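Local atomic coordinates of beta-hexosaminidase Amuc_2018 (PDB entry 6JEB), a protein that hydrolyses terminal non-reducing N-acetylhexosamine residues from N-glycans and chitobiose as a zinc-binding glycoside hydrolase of family 20. Residues P91-M96 and K120-H125; L124-T129 and I182-E187. All coordinates share one frame; numbering follows the deposited sequence.

Contact 1 of 2, residues P91-M96 and K120-H125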
loop_
_atom_site.group_PDB
_atom_site.type_symbol
_atom_site.label_atom_id
_atom_site.label_comp_id
_atom_site.label_asym_id
_atom_site.label_seq_id
_atom_site.Cartn_x
_atom_site.Cartn_y
_atom_site.Cartn_z
ATOM N N PRO A 91 3.126 0.928 13.524
ATOM C CA PRO A 91 2.557 2.224 13.133
ATOM C C PRO A 91 2.266 2.363 11.655
ATOM O O PRO A 91 1.554 3.302 11.277
ATOM C CB PRO A 91 3.644 3.223 13.551
ATOM C CG PRO A 91 4.918 2.416 13.494
ATOM C CD PRO A 91 4.535 1.034 13.944
ATOM N N TRP A 92 2.807 1.495 10.805
ATOM C CA TRP A 92 2.591 1.559 9.362
ATOM C C TRP A 92 1.773 0.338 8.959
ATOM O O TRP A 92 2.263 -0.791 9.032
ATOM C CB TRP A 92 3.927 1.570 8.618
ATOM C CG TRP A 92 3.732 1.764 7.134
ATOM C CD1 TRP A 92 3.201 0.864 6.241
ATOM C CD2 TRP A 92 4.016 2.952 6.386
ATOM N NE1 TRP A 92 3.150 1.424 4.982
ATOM C CE2 TRP A 92 3.648 2.703 5.043
ATOM C CE3 TRP A 92 4.559 4.199 6.720
ATOM C CZ2 TRP A 92 3.804 3.661 4.031
ATOM C CZ3 TRP A 92 4.712 5.149 5.721
ATOM C CH2 TRP A 92 4.338 4.873 4.389
ATOM N N ARG A 93 0.533 0.560 8.526
ATOM C CA ARG A 93 -0.345 -0.530 8.091
ATOM C C ARG A 93 -0.980 -0.076 6.782
ATOM O O ARG A 93 -1.900 0.747 6.787
ATOM C CB ARG A 93 -1.377 -0.854 9.171
ATOM C CG ARG A 93 -0.731 -1.197 10.526
ATOM C CD ARG A 93 -1.756 -1.412 11.652
ATOM N NE ARG A 93 -2.737 -0.334 11.704
ATOM C CZ ARG A 93 -2.516 0.872 12.220
ATOM N NH1 ARG A 93 -1.344 1.172 12.782
ATOM N NH2 ARG A 93 -3.477 1.788 12.173
ATOM N N GLY A 94 -0.476 -0.586 5.663
ATOM C CA GLY A 94 -0.768 0.001 4.373
ATOM C C GLY A 94 -1.315 -0.959 3.337
ATOM O O GLY A 94 -1.087 -2.171 3.380
ATOM N N LEU A 95 -2.056 -0.384 2.392
ATOM C CA LEU A 95 -2.384 -1.022 1.126
ATOM C C LEU A 95 -1.881 -0.127 0.004
ATOM O O LEU A 95 -1.855 1.103 0.137
ATOM C CB LEU A 95 -3.906 -1.205 0.949
ATOM C CG LEU A 95 -4.604 -2.137 1.940
ATOM C CD1 LEU A 95 -6.105 -2.143 1.699
ATOM C CD2 LEU A 95 -4.026 -3.552 1.877
ATOM N N MET A 96 -1.463 -0.746 -1.097
ATOM C CA MET A 96 -1.069 -0.011 -2.292
ATOM C C MET A 96 -2.040 -0.338 -3.413
ATOM O O MET A 96 -2.321 -1.514 -3.673
ATOM C CB MET A 96 0.348 -0.374 -2.741
ATOM C CG MET A 96 0.826 0.440 -3.953
ATOM S SD MET A 96 2.031 -0.453 -4.943
ATOM C CE MET A 96 0.903 -1.494 -5.885
ATOM N N LYS A 120 -8.818 -0.509 9.995
ATOM C CA LYS A 120 -7.772 0.273 10.660
ATOM C C LYS A 120 -6.471 0.365 9.865
ATOM O O LYS A 120 -5.407 0.609 10.448
ATOM C CB LYS A 120 -7.506 -0.179 12.106
ATOM C CG LYS A 120 -8.717 -0.105 13.014
ATOM C CD LYS A 120 -8.321 -0.409 14.455
ATOM C CE LYS A 120 -9.507 -0.357 15.418
ATOM N NZ LYS A 120 -10.368 -1.573 15.316
ATOM N N PHE A 121 -6.505 0.208 8.540
ATOM C CA PHE A 121 -5.344 0.607 7.756
ATOM C C PHE A 121 -5.152 2.111 7.895
ATOM O O PHE A 121 -6.118 2.863 8.026
ATOM C CB PHE A 121 -5.546 0.262 6.277
ATOM C CG PHE A 121 -5.337 -1.196 5.963
ATOM C CD1 PHE A 121 -4.060 -1.684 5.723
ATOM C CD2 PHE A 121 -6.411 -2.077 5.913
ATOM C CE1 PHE A 121 -3.849 -3.024 5.439
ATOM C CE2 PHE A 121 -6.209 -3.424 5.636
ATOM C CZ PHE A 121 -4.923 -3.895 5.398
ATOM N N ASN A 122 -3.892 2.562 7.870
ATOM C CA ASN A 122 -3.626 3.990 8.003
ATOM C C ASN A 122 -2.719 4.545 6.910
ATOM O O ASN A 122 -2.351 5.725 6.975
ATOM C CB ASN A 122 -3.086 4.346 9.399
ATOM C CG ASN A 122 -1.748 3.700 9.696
ATOM O OD1 ASN A 122 -1.253 2.891 8.915
ATOM N ND2 ASN A 122 -1.158 4.054 10.830
ATOM N N ARG A 123 -2.381 3.748 5.897
ATOM C CA ARG A 123 -1.540 4.214 4.799
ATOM C C ARG A 123 -2.125 3.738 3.482
ATOM O O ARG A 123 -2.387 2.542 3.317
ATOM C CB ARG A 123 -0.107 3.683 4.929
ATOM C CG ARG A 123 0.606 4.092 6.224
ATOM C CD ARG A 123 0.956 5.578 6.231
ATOM N NE ARG A 123 1.705 5.960 7.429
ATOM C CZ ARG A 123 1.149 6.387 8.561
ATOM N NH1 ARG A 123 -0.170 6.495 8.664
ATOM N NH2 ARG A 123 1.917 6.713 9.593
ATOM N N LEU A 124 -2.332 4.670 2.551
ATOM C CA LEU A 124 -2.759 4.359 1.188
ATOM C C LEU A 124 -1.655 4.825 0.257
ATOM O O LEU A 124 -1.368 6.026 0.177
ATOM C CB LEU A 124 -4.082 5.032 0.821
ATOM C CG LEU A 124 -4.508 4.812 -0.637
ATOM C CD1 LEU A 124 -4.833 3.343 -0.902
ATOM C CD2 LEU A 124 -5.697 5.693 -1.010
ATOM N N HIS A 125 -1.029 3.873 -0.420
ATOM C CA HIS A 125 0.087 4.123 -1.321
ATOM C C HIS A 125 -0.446 4.049 -2.751
ATOM O O HIS A 125 -1.135 3.088 -3.114
ATOM C CB HIS A 125 1.140 3.055 -0.983
ATOM C CG HIS A 125 2.229 2.839 -1.989
ATOM N ND1 HIS A 125 3.078 1.755 -1.892
ATOM C CD2 HIS A 125 2.608 3.519 -3.099
ATOM C CE1 HIS A 125 3.930 1.774 -2.903
ATOM N NE2 HIS A 125 3.666 2.832 -3.650
HETATM O O HOH W 1 1.376 5.946 12.534
#
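Gly94, Leu95 and Met96 pair with Arg123, Leu124 and His125 as buried parallel strands, the first two of the catalytic barrel. Leu95 N donates to Arg123 O, and Leu95 O accepts from His125 N at 2.9 Å. Asn122 imitates a backbone peptide: CG between the backbone N and the carbonyl carbon (chi1 63°) brings the amide alongside strand 92-96, where ND2 bonds nearly straight to Pro91 O (2.8 Å) and OD1 accepts from Arg93 N. Arg93 turns its guanidinium edge to Lys120 O at the helix end, which accepts from NE and NH2. On the face that carries Arg123 and His125, the long aliphatic Arg123 stem suits the broad Trp92 indole, CG making a CH-pi contact 3.7 Å from the five-membered ring's centroid. An alanine in place of Trp92 would probably leave that stem unsupported and His396 without its indole N-H partner. Unbranched, polarisable Met96 lies flat on the His125 imidazole, CG in CH-pi contact over it and SD 3.9 Å from its centroid (Met-aromatic). On the face that carries Leu95, its CG makes a CH-pi contact over Phe121, from the loop before strand 123-127. Helix 106-118 between the strands completes the beta-alpha-beta crossover of a TIM barrel.

Contact 2 of 2, residues L124-T129 and I182-E187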
loop_
_atom_site.group_PDB
_atom_site.type_symbol
_atom_site.label_atom_id
_atom_site.label_comp_id
_atom_site.label_asym_id
_atom_site.label_seq_id
_atom_site.Cartn_x
_atom_site.Cartn_y
_atom_site.Cartn_z
ATOM N N LEU A 124 -2.332 4.670 2.551
ATOM C CA LEU A 124 -2.759 4.359 1.188
ATOM C C LEU A 124 -1.655 4.825 0.257
ATOM O O LEU A 124 -1.368 6.026 0.177
ATOM C CB LEU A 124 -4.082 5.032 0.821
ATOM C CG LEU A 124 -4.508 4.812 -0.637
ATOM C CD1 LEU A 124 -4.833 3.343 -0.902
ATOM C CD2 LEU A 124 -5.697 5.693 -1.010
ATOM N N HIS A 125 -1.029 3.873 -0.420
ATOM C CA HIS A 125 0.087 4.123 -1.321
ATOM C C HIS A 125 -0.446 4.049 -2.751
ATOM O O HIS A 125 -1.135 3.088 -3.114
ATOM C CB HIS A 125 1.140 3.055 -0.983
ATOM C CG HIS A 125 2.229 2.839 -1.989
ATOM N ND1 HIS A 125 3.078 1.755 -1.892
ATOM C CD2 HIS A 125 2.608 3.519 -3.099
ATOM C CE1 HIS A 125 3.930 1.774 -2.903
ATOM N NE2 HIS A 125 3.666 2.832 -3.650
ATOM N N LEU A 126 -0.197 5.105 -3.533
ATOM C CA LEU A 126 -0.663 5.196 -4.919
ATOM C C LEU A 126 0.499 4.909 -5.866
ATOM O O LEU A 126 1.425 5.721 -5.986
ATOM C CB LEU A 126 -1.216 6.588 -5.221
ATOM C CG LEU A 126 -2.295 7.133 -4.290
ATOM C CD1 LEU A 126 -2.680 8.556 -4.707
ATOM C CD2 LEU A 126 -3.510 6.210 -4.274
ATOM N N HIS A 127 0.430 3.782 -6.570
ATOM C CA HIS A 127 1.422 3.468 -7.598
ATOM C C HIS A 127 0.956 4.191 -8.858
ATOM O O HIS A 127 0.176 3.665 -9.655
ATOM C CB HIS A 127 1.526 1.961 -7.802
ATOM C CG HIS A 127 2.685 1.552 -8.651
ATOM N ND1 HIS A 127 3.974 1.469 -8.164
ATOM C CD2 HIS A 127 2.752 1.203 -9.959
ATOM C CE1 HIS A 127 4.785 1.091 -9.137
ATOM N NE2 HIS A 127 4.068 0.923 -10.236
ATOM N N LEU A 128 1.406 5.438 -9.009
ATOM C CA LEU A 128 0.843 6.347 -10.003
ATOM C C LEU A 128 1.453 6.189 -11.389
ATOM O O LEU A 128 0.864 6.676 -12.366
ATOM C CB LEU A 128 1.039 7.796 -9.547
ATOM C CG LEU A 128 0.190 8.236 -8.348
ATOM C CD1 LEU A 128 0.768 9.500 -7.711
ATOM C CD2 LEU A 128 -1.260 8.477 -8.761
ATOM N N THR A 129 2.637 5.575 -11.492
ATOM C CA THR A 129 3.395 5.557 -12.735
ATOM C C THR A 129 3.981 4.173 -12.969
ATOM O O THR A 129 4.451 3.519 -12.034
ATOM C CB THR A 129 4.535 6.602 -12.727
ATOM O OG1 THR A 129 5.582 6.175 -11.851
ATOM C CG2 THR A 129 4.037 7.969 -12.262
ATOM N N ILE A 182 -6.105 8.069 7.324
ATOM C CA ILE A 182 -5.215 7.462 6.344
ATOM C C ILE A 182 -4.346 8.541 5.712
ATOM O O ILE A 182 -4.867 9.542 5.206
ATOM C CB ILE A 182 -6.027 6.694 5.288
ATOM C CG1 ILE A 182 -6.716 5.489 5.948
ATOM C CG2 ILE A 182 -5.146 6.250 4.124
ATOM C CD1 ILE A 182 -7.917 4.957 5.167
ATOM N N ASP A 183 -3.021 8.346 5.767
ATOM C CA ASP A 183 -2.071 9.187 5.045
ATOM C C ASP A 183 -1.863 8.612 3.652
ATOM O O ASP A 183 -1.808 7.393 3.481
ATOM C CB ASP A 183 -0.701 9.202 5.734
ATOM C CG ASP A 183 -0.697 9.945 7.059
ATOM O OD1 ASP A 183 -1.707 10.589 7.418
ATOM O OD2 ASP A 183 0.346 9.877 7.747
ATOM N N VAL A 184 -1.712 9.493 2.662
ATOM C CA VAL A 184 -1.572 9.073 1.273
ATOM C C VAL A 184 -0.121 9.213 0.843
ATOM O O VAL A 184 0.500 10.272 1.032
ATOM C CB VAL A 184 -2.510 9.862 0.346
ATOM C CG1 VAL A 184 -2.365 9.365 -1.094
ATOM C CG2 VAL A 184 -3.946 9.712 0.814
ATOM N N ILE A 185 0.416 8.150 0.254
ATOM C CA ILE A 185 1.822 8.082 -0.137
ATOM C C ILE A 185 1.894 7.945 -1.654
ATOM O O ILE A 185 1.588 6.866 -2.182
ATOM C CB ILE A 185 2.497 6.854 0.497
ATOM C CG1 ILE A 185 2.179 6.742 2.001
ATOM C CG2 ILE A 185 3.996 6.864 0.204
ATOM C CD1 ILE A 185 2.614 7.937 2.820
ATOM N N PRO A 186 2.302 8.977 -2.388
ATOM C CA PRO A 186 2.446 8.838 -3.847
ATOM C C PRO A 186 3.750 8.135 -4.203
ATOM O O PRO A 186 4.779 8.325 -3.546
ATOM C CB PRO A 186 2.484 10.294 -4.329
ATOM C CG PRO A 186 3.179 11.023 -3.156
ATOM C CD PRO A 186 2.644 10.333 -1.905
ATOM N N GLU A 187 3.710 7.319 -5.261
ATOM C CA GLU A 187 4.917 6.692 -5.797
ATOM C C GLU A 187 5.155 7.165 -7.222
ATOM O O GLU A 187 4.272 7.030 -8.083
ATOM C CB GLU A 187 4.863 5.160 -5.771
ATOM C CG GLU A 187 6.139 4.519 -6.323
ATOM C CD GLU A 187 6.057 3.010 -6.429
ATOM O OE1 GLU A 187 5.097 2.409 -5.887
ATOM O OE2 GLU A 187 6.959 2.421 -7.060
HETATM O O HOH W 2 4.377 4.382 -9.360
#
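Glu187 and the histidines His125 and His127 meet at a single oxygen. With CG anti to its backbone N (chi1 -180°) and an extended chain, Glu187 carries OE1 between the two rings, which approach from opposite faces of the carboxylate plane. His125 NE2 donates on the anti side of OE1 at 2.7 Å, its ring turned 41° from the carboxylate. His127 ND1, also 2.7 Å from OE1, comes from above the carboxylate, with its ring steeply inclined at 78°; in both cases OE1 lies near the ring plane. The two N-H bonds fix OE1 between the rings. A carboxylate suits this place because both its oxygens can accept: OE1 serves the two histidines while OE2 still takes the N-H of Trp307 NE1. His127 NE2 bonds in turn to the active-site Asp130. The backbones beneath are parallel strands of the TIM barrel, 123-127 and 183-187: Leu126 N donates to Ile185 O (2.8 Å), and Leu126 O accepts from Glu187 N. Beyond the strand end, a water bridges Thr129 N and Glu187 O. On the opposite face of the sheet, toward helix 167-178, the side chains are aliphatic. Leu126 CD1 touches Val184 CG1 at 3.7 Å, both branched and able to fill the layer between sheet and helix. Leu128 lies alongside Pro186, and Leu128 CD1 is 3.9 Å from Pro186 CB.

Strand 123-127 serves both contacts, with 92-97 along one edge and 183-187 along the other, and the two contact centres lie 10 Å apart. Leu124 and His125 belong to both, and His125 joins them by touching Met96 of contact 1 and Glu187 of contact 2. The contacts also touch directly: Asn122 O lies 3.0 Å from Asp183 N, a probable hydrogen bond, and Trp92 CH2 packs 3.7 Å from Ile185 CG1. Both lead to the substrate pocket. Nearest atoms of the Met96 side chain and the bound acetamide are about 7 Å apart, those of Glu187 about 6 Å, and substrate-binding Trp400 lies beside both Met96 and His127.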